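Local coordinates for protein Poly(Beta-D-mannuronate) lyase (PDB 7O79) that probably cleaves poly(beta-D-mannuronate), the mannuronate-rich form of alginate, as a polysaccharide lyase of family 6 built on a parallel beta-helix, at residues A291-E297 with P343-M349; K137-P142 with D169-E173; E101-I105 with G451-S455; T324-V328 with N400-P404. One frame throughout, in Å; residues are numbered along the deposited sequence.

Contact 1 of 4, residues A291-E297 with P343-M349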
loop_
_atom_site.group_PDB
_atom_site.type_symbol
_atom_site.label_atom_id
_atom_site.label_comp_id
_atom_site.label_asym_id
_atom_site.label_seq_id
_atom_site.Cartn_x
_atom_site.Cartn_y
_atom_site.Cartn_z
ATOM N N ALA A 291 22.041 -0.853 -25.011
ATOM C CA ALA A 291 20.985 -0.431 -25.918
ATOM C C ALA A 291 20.800 -1.490 -27.000
ATOM O O ALA A 291 21.756 -1.834 -27.704
ATOM C CB ALA A 291 21.310 0.928 -26.539
ATOM N N LEU A 292 19.572 -2.011 -27.122
ATOM C CA LEU A 292 19.264 -2.992 -28.160
ATOM C C LEU A 292 18.993 -2.322 -29.502
ATOM O O LEU A 292 19.163 -2.957 -30.546
ATOM C CB LEU A 292 18.054 -3.835 -27.748
ATOM C CG LEU A 292 18.223 -4.736 -26.522
ATOM C CD1 LEU A 292 16.915 -5.485 -26.243
ATOM C CD2 LEU A 292 19.387 -5.704 -26.745
ATOM N N THR A 293 18.536 -1.065 -29.481
ATOM C CA THR A 293 18.367 -0.217 -30.656
ATOM C C THR A 293 18.843 1.189 -30.324
ATOM O O THR A 293 19.052 1.541 -29.160
ATOM C CB THR A 293 16.904 -0.111 -31.124
ATOM O OG1 THR A 293 16.243 0.853 -30.296
ATOM C CG2 THR A 293 16.173 -1.455 -31.036
ATOM N N ASP A 294 18.950 2.023 -31.360
ATOM C CA ASP A 294 19.380 3.402 -31.151
ATOM C C ASP A 294 18.339 4.253 -30.447
ATOM O O ASP A 294 18.632 5.411 -30.133
ATOM C CB ASP A 294 19.740 4.047 -32.485
ATOM C CG ASP A 294 20.947 3.403 -33.107
ATOM O OD1 ASP A 294 21.791 2.934 -32.331
ATOM O OD2 ASP A 294 21.062 3.361 -34.349
ATOM N N LYS A 295 17.145 3.715 -30.193
ATOM C CA LYS A 295 16.043 4.503 -29.652
ATOM C C LYS A 295 15.917 4.421 -28.136
ATOM O O LYS A 295 15.099 5.156 -27.566
ATOM C CB LYS A 295 14.718 4.072 -30.300
ATOM C CG LYS A 295 14.785 4.101 -31.829
ATOM C CD LYS A 295 13.457 4.436 -32.443
ATOM C CE LYS A 295 13.588 4.630 -33.969
ATOM N NZ LYS A 295 14.631 5.641 -34.321
ATOM N N TYR A 296 16.708 3.569 -27.482
ATOM C CA TYR A 296 16.603 3.366 -26.039
ATOM C C TYR A 296 16.797 4.670 -25.284
ATOM O O TYR A 296 17.797 5.367 -25.478
ATOM C CB TYR A 296 17.628 2.319 -25.598
ATOM C CG TYR A 296 17.667 2.017 -24.111
ATOM C CD1 TYR A 296 16.509 1.895 -23.360
ATOM C CD2 TYR A 296 18.876 1.807 -23.474
ATOM C CE1 TYR A 296 16.565 1.597 -21.991
ATOM C CE2 TYR A 296 18.944 1.499 -22.123
ATOM C CZ TYR A 296 17.802 1.402 -21.387
ATOM O OH TYR A 296 17.907 1.111 -20.044
ATOM N N GLU A 297 15.817 5.011 -24.435
ATOM C CA GLU A 297 15.901 6.163 -23.542
ATOM C C GLU A 297 15.960 5.646 -22.108
ATOM O O GLU A 297 14.913 5.407 -21.475
ATOM C CB GLU A 297 14.711 7.110 -23.737
ATOM C CG GLU A 297 14.515 7.514 -25.208
ATOM C CD GLU A 297 13.233 8.318 -25.458
ATOM O OE1 GLU A 297 13.175 9.033 -26.485
ATOM O OE2 GLU A 297 12.313 8.275 -24.610
ATOM N N PRO A 343 11.504 -3.581 -29.054
ATOM C CA PRO A 343 12.283 -2.653 -28.228
ATOM C C PRO A 343 12.552 -1.353 -28.966
ATOM O O PRO A 343 12.856 -1.342 -30.157
ATOM C CB PRO A 343 13.583 -3.419 -27.938
ATOM C CG PRO A 343 13.514 -4.688 -28.748
ATOM C CD PRO A 343 12.084 -4.935 -29.100
ATOM N N GLY A 344 12.401 -0.252 -28.245
ATOM C CA GLY A 344 12.675 1.069 -28.776
ATOM C C GLY A 344 13.088 1.957 -27.628
ATOM O O GLY A 344 14.132 1.714 -27.000
ATOM N N ALA A 345 12.264 2.971 -27.333
ATOM C CA ALA A 345 12.514 3.821 -26.179
ATOM C C ALA A 345 12.595 2.997 -24.892
ATOM O O ALA A 345 13.430 3.278 -24.025
ATOM C CB ALA A 345 11.428 4.896 -26.084
ATOM N N ASP A 346 11.744 1.979 -24.744
ATOM C CA ASP A 346 11.881 1.072 -23.614
ATOM C C ASP A 346 12.276 -0.299 -24.134
ATOM O O ASP A 346 12.086 -0.637 -25.308
ATOM C CB ASP A 346 10.587 0.949 -22.787
ATOM C CG ASP A 346 9.468 0.231 -23.531
ATOM O OD1 ASP A 346 9.566 -1.012 -23.672
ATOM O OD2 ASP A 346 8.456 0.872 -23.879
ATOM N N GLN A 347 12.808 -1.105 -23.231
ATOM C CA GLN A 347 13.237 -2.456 -23.534
ATOM C C GLN A 347 12.524 -3.432 -22.597
ATOM O O GLN A 347 13.120 -4.379 -22.092
ATOM C CB GLN A 347 14.767 -2.551 -23.451
ATOM C CG GLN A 347 15.436 -1.477 -24.348
ATOM C CD GLN A 347 16.954 -1.596 -24.521
ATOM O OE1 GLN A 347 17.474 -1.257 -25.575
ATOM N NE2 GLN A 347 17.661 -2.048 -23.488
ATOM N N ARG A 348 11.222 -3.181 -22.355
ATOM C CA ARG A 348 10.379 -3.987 -21.462
ATOM C C ARG A 348 10.002 -5.336 -22.075
ATOM O O ARG A 348 8.846 -5.614 -22.425
ATOM C CB ARG A 348 9.134 -3.210 -21.063
ATOM C CG ARG A 348 9.425 -1.964 -20.249
ATOM C CD ARG A 348 8.213 -1.093 -20.299
ATOM N NE ARG A 348 7.101 -1.742 -19.626
ATOM C CZ ARG A 348 5.982 -1.111 -19.305
ATOM N NH1 ARG A 348 5.850 0.178 -19.633
ATOM N NH2 ARG A 348 5.002 -1.767 -18.688
ATOM N N MET A 349 11.003 -6.189 -22.133
ATOM C CA MET A 349 10.988 -7.493 -22.763
ATOM C C MET A 349 11.555 -8.649 -21.938
ATOM O O MET A 349 11.710 -9.755 -22.475
ATOM C CB MET A 349 11.668 -7.363 -24.126
ATOM C CG MET A 349 13.090 -6.767 -23.970
ATOM S SD MET A 349 14.452 -7.621 -23.359
ATOM C CE MET A 349 14.800 -8.830 -24.622
HETATM O O HOH W 1 15.788 -0.222 -27.649
#
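Two long loops that leave successive coils of the parallel beta-helix, one after strand 280-283 and the other after strand 333-337, fold against each other here, far from the centre of the chain. On 291-297 the chain reverses through a type I beta turn from Thr-293 to Tyr-296, where Thr-293 OG1 accepts from Lys-295 N (3.0 Å) in an ST turn. Gln-347 supplies the polar core: its OE1 accepts a hydrogen bond from Leu-292 N at 2.7 Å, while its NE2 is hydrogen-bonded to the carbonyls of Tyr-287 and Lys-290, in the loop that carries 291-297, and its CD lies over one face of the Tyr-296 ring. Further along, Glu-297 N donates to Ala-345 O (3.0 Å). Ala-345 CA makes a CH...O contact with Lys-295 O (3.2 Å). Leu-292 CD1 touches both Pro-343 CB and Met-349 CE, 4.3 Å from each. Water 1 accepts from Thr-293 OG1 (2.9 Å) and donates to Gly-344 O (2.6 Å) and Gln-347 OE1 (2.9 Å).

Contact 2 of 4, residues K137-P142 with D169-E173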
loop_
_atom_site.group_PDB
_atom_site.type_symbol
_atom_site.label_atom_id
_atom_site.label_comp_id
_atom_site.label_asym_id
_atom_site.label_seq_id
_atom_site.Cartn_x
_atom_site.Cartn_y
_atom_site.Cartn_z
ATOM N N LYS A 137 -11.254 10.940 0.987
ATOM C CA LYS A 137 -10.190 11.756 0.410
ATOM C C LYS A 137 -10.359 11.853 -1.105
ATOM O O LYS A 137 -10.572 10.844 -1.789
ATOM C CB LYS A 137 -8.819 11.183 0.748
ATOM C CG LYS A 137 -7.681 12.087 0.300
ATOM C CD LYS A 137 -6.317 11.419 0.453
ATOM C CE LYS A 137 -5.241 12.461 0.612
ATOM N NZ LYS A 137 -4.732 12.912 -0.736
ATOM N N ASN A 138 -10.283 13.078 -1.638
ATOM C CA ASN A 138 -10.625 13.269 -3.039
ATOM C C ASN A 138 -9.605 14.099 -3.811
ATOM O O ASN A 138 -9.853 14.422 -4.978
ATOM C CB ASN A 138 -12.033 13.873 -3.160
ATOM C CG ASN A 138 -12.098 15.346 -2.766
ATOM O OD1 ASN A 138 -11.107 15.943 -2.349
ATOM N ND2 ASN A 138 -13.272 15.944 -2.941
ATOM N N ASN A 139 -8.455 14.415 -3.221
ATOM C CA ASN A 139 -7.432 15.233 -3.862
ATOM C C ASN A 139 -6.185 14.409 -4.162
ATOM O O ASN A 139 -6.047 13.254 -3.745
ATOM C CB ASN A 139 -7.060 16.434 -2.986
ATOM C CG ASN A 139 -6.503 16.019 -1.621
ATOM O OD1 ASN A 139 -6.815 14.941 -1.113
ATOM N ND2 ASN A 139 -5.664 16.869 -1.040
ATOM N N MET A 140 -5.261 15.045 -4.880
ATOM C CA MET A 140 -3.983 14.451 -5.234
ATOM C C MET A 140 -3.191 14.080 -3.977
ATOM O O MET A 140 -3.448 14.589 -2.885
ATOM C CB MET A 140 -3.179 15.427 -6.101
ATOM C CG MET A 140 -3.629 15.564 -7.574
ATOM S SD MET A 140 -4.317 14.082 -8.379
ATOM C CE MET A 140 -2.853 13.088 -8.590
ATOM N N GLN A 141 -2.205 13.166 -4.155
ATOM C CA GLN A 141 -1.287 12.604 -3.152
ATOM C C GLN A 141 -1.863 11.342 -2.525
ATOM O O GLN A 141 -3.073 11.243 -2.297
ATOM C CB GLN A 141 -0.922 13.631 -2.073
ATOM C CG GLN A 141 -0.076 14.747 -2.642
ATOM C CD GLN A 141 1.283 14.233 -3.068
ATOM O OE1 GLN A 141 1.555 14.059 -4.250
ATOM N NE2 GLN A 141 2.201 14.159 -2.108
ATOM N N PRO A 142 -1.020 10.354 -2.257
ATOM C CA PRO A 142 -1.496 9.139 -1.585
ATOM C C PRO A 142 -2.176 9.468 -0.261
ATOM O O PRO A 142 -1.887 10.481 0.383
ATOM C CB PRO A 142 -0.217 8.323 -1.369
ATOM C CG PRO A 142 0.777 8.856 -2.353
ATOM C CD PRO A 142 0.406 10.305 -2.612
ATOM N N ASP A 169 -6.305 9.403 -11.653
ATOM C CA ASP A 169 -5.188 10.342 -11.513
ATOM C C ASP A 169 -4.066 9.649 -10.754
ATOM O O ASP A 169 -4.135 9.554 -9.526
ATOM C CB ASP A 169 -5.604 11.610 -10.773
ATOM C CG ASP A 169 -6.612 12.421 -11.537
ATOM O OD1 ASP A 169 -6.182 13.270 -12.338
ATOM O OD2 ASP A 169 -7.830 12.214 -11.319
ATOM N N ASN A 170 -3.039 9.196 -11.475
ATOM C CA ASN A 170 -1.856 8.634 -10.834
ATOM C C ASN A 170 -1.343 9.544 -9.722
ATOM O O ASN A 170 -1.156 10.749 -9.915
ATOM C CB ASN A 170 -0.754 8.409 -11.866
ATOM C CG ASN A 170 0.251 7.381 -11.412
ATOM O OD1 ASN A 170 -0.110 6.357 -10.842
ATOM N ND2 ASN A 170 1.522 7.655 -11.644
ATOM N N GLY A 171 -1.091 8.955 -8.559
ATOM C CA GLY A 171 -0.786 9.732 -7.383
ATOM C C GLY A 171 -1.919 9.826 -6.397
ATOM O O GLY A 171 -1.827 10.615 -5.460
ATOM N N ARG A 172 -2.980 9.044 -6.572
ATOM C CA ARG A 172 -4.051 8.919 -5.585
ATOM C C ARG A 172 -4.148 7.482 -5.072
ATOM O O ARG A 172 -5.237 6.915 -4.946
ATOM C CB ARG A 172 -5.382 9.404 -6.163
ATOM C CG ARG A 172 -5.362 10.898 -6.520
ATOM C CD ARG A 172 -6.773 11.401 -6.841
ATOM N NE ARG A 172 -7.625 11.218 -5.674
ATOM C CZ ARG A 172 -8.782 10.573 -5.688
ATOM N NH1 ARG A 172 -9.232 10.050 -6.826
ATOM N NH2 ARG A 172 -9.477 10.431 -4.558
ATOM N N GLU A 173 -2.993 6.866 -4.812
ATOM C CA GLU A 173 -2.938 5.564 -4.165
ATOM C C GLU A 173 -3.497 5.661 -2.752
ATOM O O GLU A 173 -3.595 6.745 -2.166
ATOM C CB GLU A 173 -1.492 5.051 -4.101
ATOM C CG GLU A 173 -0.785 4.959 -5.453
ATOM C CD GLU A 173 -0.071 6.237 -5.859
ATOM O OE1 GLU A 173 0.825 6.156 -6.725
ATOM O OE2 GLU A 173 -0.404 7.321 -5.316
HETATM O O HOH W 2 -7.191 10.907 -2.761
HETATM O O HOH W 3 -5.089 9.304 -2.578
#
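Lys-137 begins the segment after strand 128-135 and folds its side chain back over its own loop, NZ donating to Asn-139 OD1 at 2.9 Å and to Gln-141 O at 2.8 Å; Trp-119 adds a cation-pi contact. At Asn-138 the backbone carbonyl lies over one face of the Arg-172 guanidinium. Asn-139 O accepts from Arg-172 NE (3.2 Å), and water 2 bridges Asn-139 O (2.8 Å) to Arg-172 NH2 (2.9 Å), while NH1 of the same arginine is held by Pro-165 O. Met-140 reaches across with its thioether, SD 3.7 Å from Asp-169 CB and CE 3.2 Å from Asn-170 O. At the backbone angles of Gly-171 a CB would jam against Asn-170 O and crowd Met-140 CE, which calls for glycine. Gln-141 N makes a weak hydrogen bond to Gly-171 O (2.9 Å), and Pro-142 CA approaches Glu-173 O (3.2 Å) in a CH...O contact. Both loops lead into neighbouring strands of one parallel sheet, 144-146 and 175-177, so they are equivalent connections on successive coils of the beta-helix. The chemistry implies that a buried arginine, satisfied largely by main-chain carbonyls and water, ties these irregular turns together where strand pairing is absent.

Contact 3 of 4, residues E101-I105 with G451-S455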
loop_
_atom_site.group_PDB
_atom_site.type_symbol
_atom_site.label_atom_id
_atom_site.label_comp_id
_atom_site.label_asym_id
_atom_site.label_seq_id
_atom_site.Cartn_x
_atom_site.Cartn_y
_atom_site.Cartn_z
ATOM N N GLU A 101 -3.721 6.338 17.309
ATOM C CA GLU A 101 -4.787 5.353 17.332
ATOM C C GLU A 101 -6.113 6.012 17.653
ATOM O O GLU A 101 -6.166 7.120 18.187
ATOM C CB GLU A 101 -4.468 4.183 18.278
ATOM C CG GLU A 101 -4.035 4.506 19.669
ATOM C CD GLU A 101 -3.713 3.218 20.447
ATOM O OE1 GLU A 101 -3.187 3.305 21.565
ATOM O OE2 GLU A 101 -4.020 2.109 19.947
ATOM N N ASN A 102 -7.183 5.321 17.241
ATOM C CA ASN A 102 -8.565 5.720 17.487
ATOM C C ASN A 102 -8.871 7.100 16.906
ATOM O O ASN A 102 -9.644 7.863 17.472
ATOM C CB ASN A 102 -8.904 5.669 18.982
ATOM C CG ASN A 102 -10.341 5.213 19.237
ATOM O OD1 ASN A 102 -10.957 4.573 18.384
ATOM N ND2 ASN A 102 -10.873 5.531 20.416
ATOM N N THR A 103 -8.294 7.405 15.746
ATOM C CA THR A 103 -8.447 8.697 15.090
ATOM C C THR A 103 -9.084 8.518 13.717
ATOM O O THR A 103 -8.840 7.522 13.039
ATOM C CB THR A 103 -7.075 9.388 14.976
ATOM O OG1 THR A 103 -6.589 9.655 16.295
ATOM C CG2 THR A 103 -7.130 10.694 14.147
ATOM N N ALA A 104 -9.942 9.456 13.326
ATOM C CA ALA A 104 -10.567 9.417 12.015
ATOM C C ALA A 104 -10.310 10.719 11.270
ATOM O O ALA A 104 -10.131 11.776 11.878
ATOM C CB ALA A 104 -12.078 9.166 12.104
ATOM N N ILE A 105 -10.254 10.615 9.945
ATOM C CA ILE A 105 -10.196 11.758 9.048
ATOM C C ILE A 105 -11.365 11.593 8.095
ATOM O O ILE A 105 -11.476 10.557 7.427
ATOM C CB ILE A 105 -8.874 11.824 8.272
ATOM C CG1 ILE A 105 -7.681 11.924 9.214
ATOM C CG2 ILE A 105 -8.879 13.039 7.363
ATOM C CD1 ILE A 105 -6.352 11.985 8.472
ATOM N N GLY A 451 -10.698 0.225 12.224
ATOM C CA GLY A 451 -11.052 1.620 12.354
ATOM C C GLY A 451 -11.314 2.019 13.803
ATOM O O GLY A 451 -11.035 1.277 14.755
ATOM N N VAL A 452 -11.882 3.227 13.949
ATOM C CA VAL A 452 -12.133 3.787 15.280
ATOM C C VAL A 452 -13.254 3.010 15.977
ATOM O O VAL A 452 -14.115 2.392 15.343
ATOM C CB VAL A 452 -12.479 5.280 15.171
ATOM C CG1 VAL A 452 -11.333 6.038 14.529
ATOM C CG2 VAL A 452 -13.792 5.504 14.443
ATOM N N LYS A 453 -13.239 3.044 17.317
ATOM C CA LYS A 453 -14.279 2.363 18.087
ATOM C C LYS A 453 -15.567 3.184 18.153
ATOM O O LYS A 453 -16.668 2.629 18.094
ATOM C CB LYS A 453 -13.768 2.060 19.492
ATOM C CG LYS A 453 -12.344 1.533 19.507
ATOM C CD LYS A 453 -12.226 0.182 18.825
ATOM C CE LYS A 453 -10.853 -0.441 19.067
ATOM N NZ LYS A 453 -10.949 -1.924 19.235
ATOM N N TRP A 454 -15.444 4.499 18.284
ATOM C CA TRP A 454 -16.554 5.440 18.182
ATOM C C TRP A 454 -17.065 5.545 16.736
ATOM O O TRP A 454 -16.625 4.820 15.839
ATOM C CB TRP A 454 -16.099 6.751 18.811
ATOM C CG TRP A 454 -14.829 7.269 18.208
ATOM C CD1 TRP A 454 -13.562 6.954 18.624
ATOM C CD2 TRP A 454 -14.680 8.212 17.145
ATOM N NE1 TRP A 454 -12.634 7.611 17.867
ATOM C CE2 TRP A 454 -13.287 8.398 16.952
ATOM C CE3 TRP A 454 -15.578 8.904 16.326
ATOM C CZ2 TRP A 454 -12.773 9.255 15.978
ATOM C CZ3 TRP A 454 -15.065 9.755 15.353
ATOM C CH2 TRP A 454 -13.672 9.923 15.186
ATOM N N SER A 455 -18.041 6.429 16.497
ATOM C CA SER A 455 -18.890 6.328 15.310
ATOM C C SER A 455 -18.612 7.409 14.269
ATOM O O SER A 455 -18.576 8.604 14.593
ATOM C CB SER A 455 -20.369 6.372 15.691
ATOM O OG SER A 455 -21.164 5.983 14.582
#
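Asn-102 is the hub of this contact, with 85 Å² of its surface buried by the segment 451-455, and it uses both its side chain and its main chain. Its OD1 accepts from Lys-453 N at 2.9 Å, with an almost straight N-H...O angle of 169°, and also lies 3.4 Å from Val-452 CA. Its carbonyl O receives the indole hydrogen of Trp-454 NE1 at 3.0 Å, so the carbonyl sits at the edge of the ring, near its plane. The residue itself has phi and psi of 59° and 37°, a left-handed conformation that interrupts strand 99-106. That strand is one rung of the long parallel sheet of the beta-helix, whose coils stack along the axis, and the segment packed on its outside comes from the very end of the chain, nearly 350 residues later. Trp-454, with 57 Å² buried, brings its six-membered ring against the strand, CH2 lying 3.6 Å from Ala-104 CB; the indole also touches Leu-79 of the preceding coil. Val-452, with 48 Å² buried, fills the space beside it, its CG1 4.0 Å from Ala-104 CB and 3.3 Å from Thr-103 O. The small Ala-104 side chain thus meets both apolar groups. On the following coil, Ser-133 OG is hydrogen-bonded to Val-452 N, and Tyr-131 makes a cation-pi contact with Lys-453.

Contact 4 of 4, residues T324-V328 with N400-P404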
loop_
_atom_site.group_PDB
_atom_site.type_symbol
_atom_site.label_atom_id
_atom_site.label_comp_id
_atom_site.label_asym_id
_atom_site.label_seq_id
_atom_site.Cartn_x
_atom_site.Cartn_y
_atom_site.Cartn_z
ATOM N N THR A 324 -5.680 -18.335 -4.383
ATOM C CA THR A 324 -6.936 -18.662 -5.042
ATOM C C THR A 324 -7.411 -17.447 -5.823
ATOM O O THR A 324 -7.501 -16.350 -5.264
ATOM C CB THR A 324 -7.973 -19.108 -4.011
ATOM O OG1 THR A 324 -7.483 -20.284 -3.361
ATOM C CG2 THR A 324 -9.315 -19.389 -4.655
ATOM N N PHE A 325 -7.674 -17.645 -7.116
ATOM C CA PHE A 325 -8.167 -16.600 -8.018
ATOM C C PHE A 325 -9.449 -17.087 -8.698
ATOM O O PHE A 325 -9.387 -17.794 -9.709
ATOM C CB PHE A 325 -7.114 -16.237 -9.073
ATOM C CG PHE A 325 -5.742 -15.975 -8.510
ATOM C CD1 PHE A 325 -5.454 -14.767 -7.863
ATOM C CD2 PHE A 325 -4.738 -16.923 -8.628
ATOM C CE1 PHE A 325 -4.178 -14.518 -7.335
ATOM C CE2 PHE A 325 -3.458 -16.680 -8.091
ATOM C CZ PHE A 325 -3.185 -15.488 -7.442
ATOM N N LEU A 326 -10.612 -16.675 -8.211
ATOM C CA LEU A 326 -11.858 -17.237 -8.723
ATOM C C LEU A 326 -12.722 -16.186 -9.398
ATOM O O LEU A 326 -12.832 -15.055 -8.919
ATOM C CB LEU A 326 -12.657 -17.927 -7.613
ATOM C CG LEU A 326 -11.992 -19.185 -7.043
ATOM C CD1 LEU A 326 -12.627 -19.563 -5.697
ATOM C CD2 LEU A 326 -12.045 -20.327 -8.024
ATOM N N ASN A 327 -13.341 -16.571 -10.517
ATOM C CA ASN A 327 -14.343 -15.721 -11.178
ATOM C C ASN A 327 -13.742 -14.377 -11.584
ATOM O O ASN A 327 -14.379 -13.330 -11.464
ATOM C CB ASN A 327 -15.576 -15.543 -10.280
ATOM C CG ASN A 327 -16.765 -14.896 -10.995
ATOM O OD1 ASN A 327 -16.999 -15.106 -12.194
ATOM N ND2 ASN A 327 -17.532 -14.119 -10.246
ATOM N N VAL A 328 -12.488 -14.398 -12.077
ATOM C CA VAL A 328 -11.818 -13.159 -12.479
ATOM C C VAL A 328 -12.189 -12.832 -13.917
ATOM O O VAL A 328 -12.359 -13.726 -14.755
ATOM C CB VAL A 328 -10.283 -13.248 -12.294
ATOM C CG1 VAL A 328 -9.957 -13.486 -10.837
ATOM C CG2 VAL A 328 -9.654 -14.328 -13.149
ATOM N N ASN A 400 -15.868 -22.289 -14.267
ATOM C CA ASN A 400 -16.397 -21.129 -13.563
ATOM C C ASN A 400 -17.873 -21.266 -13.217
ATOM O O ASN A 400 -18.348 -20.568 -12.317
ATOM C CB ASN A 400 -16.154 -19.869 -14.377
ATOM C CG ASN A 400 -16.124 -18.637 -13.518
ATOM O OD1 ASN A 400 -15.247 -18.485 -12.682
ATOM N ND2 ASN A 400 -17.052 -17.715 -13.763
ATOM N N GLY A 401 -18.600 -22.139 -13.895
ATOM C CA GLY A 401 -19.979 -22.397 -13.544
ATOM C C GLY A 401 -20.156 -23.506 -12.533
ATOM O O GLY A 401 -21.300 -23.860 -12.223
ATOM N N ALA A 402 -19.052 -24.078 -12.021
ATOM C CA ALA A 402 -19.110 -25.169 -11.047
ATOM C C ALA A 402 -17.955 -25.092 -10.038
ATOM O O ALA A 402 -17.305 -26.106 -9.764
ATOM C CB ALA A 402 -19.096 -26.530 -11.759
ATOM N N GLU A 403 -17.689 -23.903 -9.486
ATOM C CA GLU A 403 -16.579 -23.566 -8.590
ATOM C C GLU A 403 -16.572 -24.344 -7.273
ATOM O O GLU A 403 -17.585 -24.954 -6.902
ATOM C CB GLU A 403 -16.583 -22.052 -8.330
ATOM C CG GLU A 403 -15.875 -21.224 -9.409
ATOM C CD GLU A 403 -16.291 -19.752 -9.410
ATOM O OE1 GLU A 403 -16.828 -19.306 -10.442
ATOM O OE2 GLU A 403 -16.196 -19.057 -8.374
ATOM N N PRO A 404 -15.437 -24.336 -6.550
ATOM C CA PRO A 404 -15.283 -25.216 -5.375
ATOM C C PRO A 404 -16.344 -25.045 -4.306
ATOM O O PRO A 404 -16.631 -26.014 -3.589
ATOM C CB PRO A 404 -13.900 -24.820 -4.845
ATOM C CG PRO A 404 -13.159 -24.450 -6.073
ATOM C CD PRO A 404 -14.161 -23.667 -6.874
#
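Leu-326 overlaps Pro-404 and Glu-403, in the chain that follows the last strand of the beta-helix: its CD2 lies 4.1 Å from Pro-404 CD, and its CB is 3.8 Å from Glu-403 OE2. The aliphatic side chain thus meets the proline ring and the acid group of the residue before it. Glu-403 OE2 also forms a long, weak ion pair with Arg-273 on strand 266-273. Next along the chain, Asn-327 supplies the polar half of the contact. Its OD1 accepts from Asn-400 ND2 at 3.0 Å, with the hydrogen almost exactly in line at 179°, and its CB comes within 4.0 Å of Glu-403 OE1. This asparagine marks a corner of the parallel beta-helix: phi and psi of 60° and 40° are left-handed, and the chain turns there from one face of the coil to another. The segment 400-404 follows strand 391-397, two coils further on, so it has to double back across the intervening coil to reach the corner. That coil contributes Ser-363, whose OG is hydrogen-bonded to both Asn-327 N and Asn-400 OD1. On the other side, Asn-327 ND2 is hydrogen-bonded to Asp-274 OD1, of the preceding coil.

How the contacts relate
The four contacts illustrate how interactions outside strand pairing link the coils of a single parallel beta-helix. Contact 3 closes the longest chain loop, and all the others are nested within it. Contact 2 closes before contacts 1 and 4 open, and those two cross, their segments alternating along the chain. Contacts 3 and 4 both reach the same long sheet, their centres about 36 Å apart, whereas contacts 1 and 2 join loops of neighbouring coils to each other. Contacts 2 and 3 come nearest, with closest atoms about 6 Å apart; contacts 1 and 3, with centres about 50 Å apart, lie on opposite sides of the chain's centre. Three links thus stay between coils close in sequence, while contact 3 returns the chain's end to an early coil.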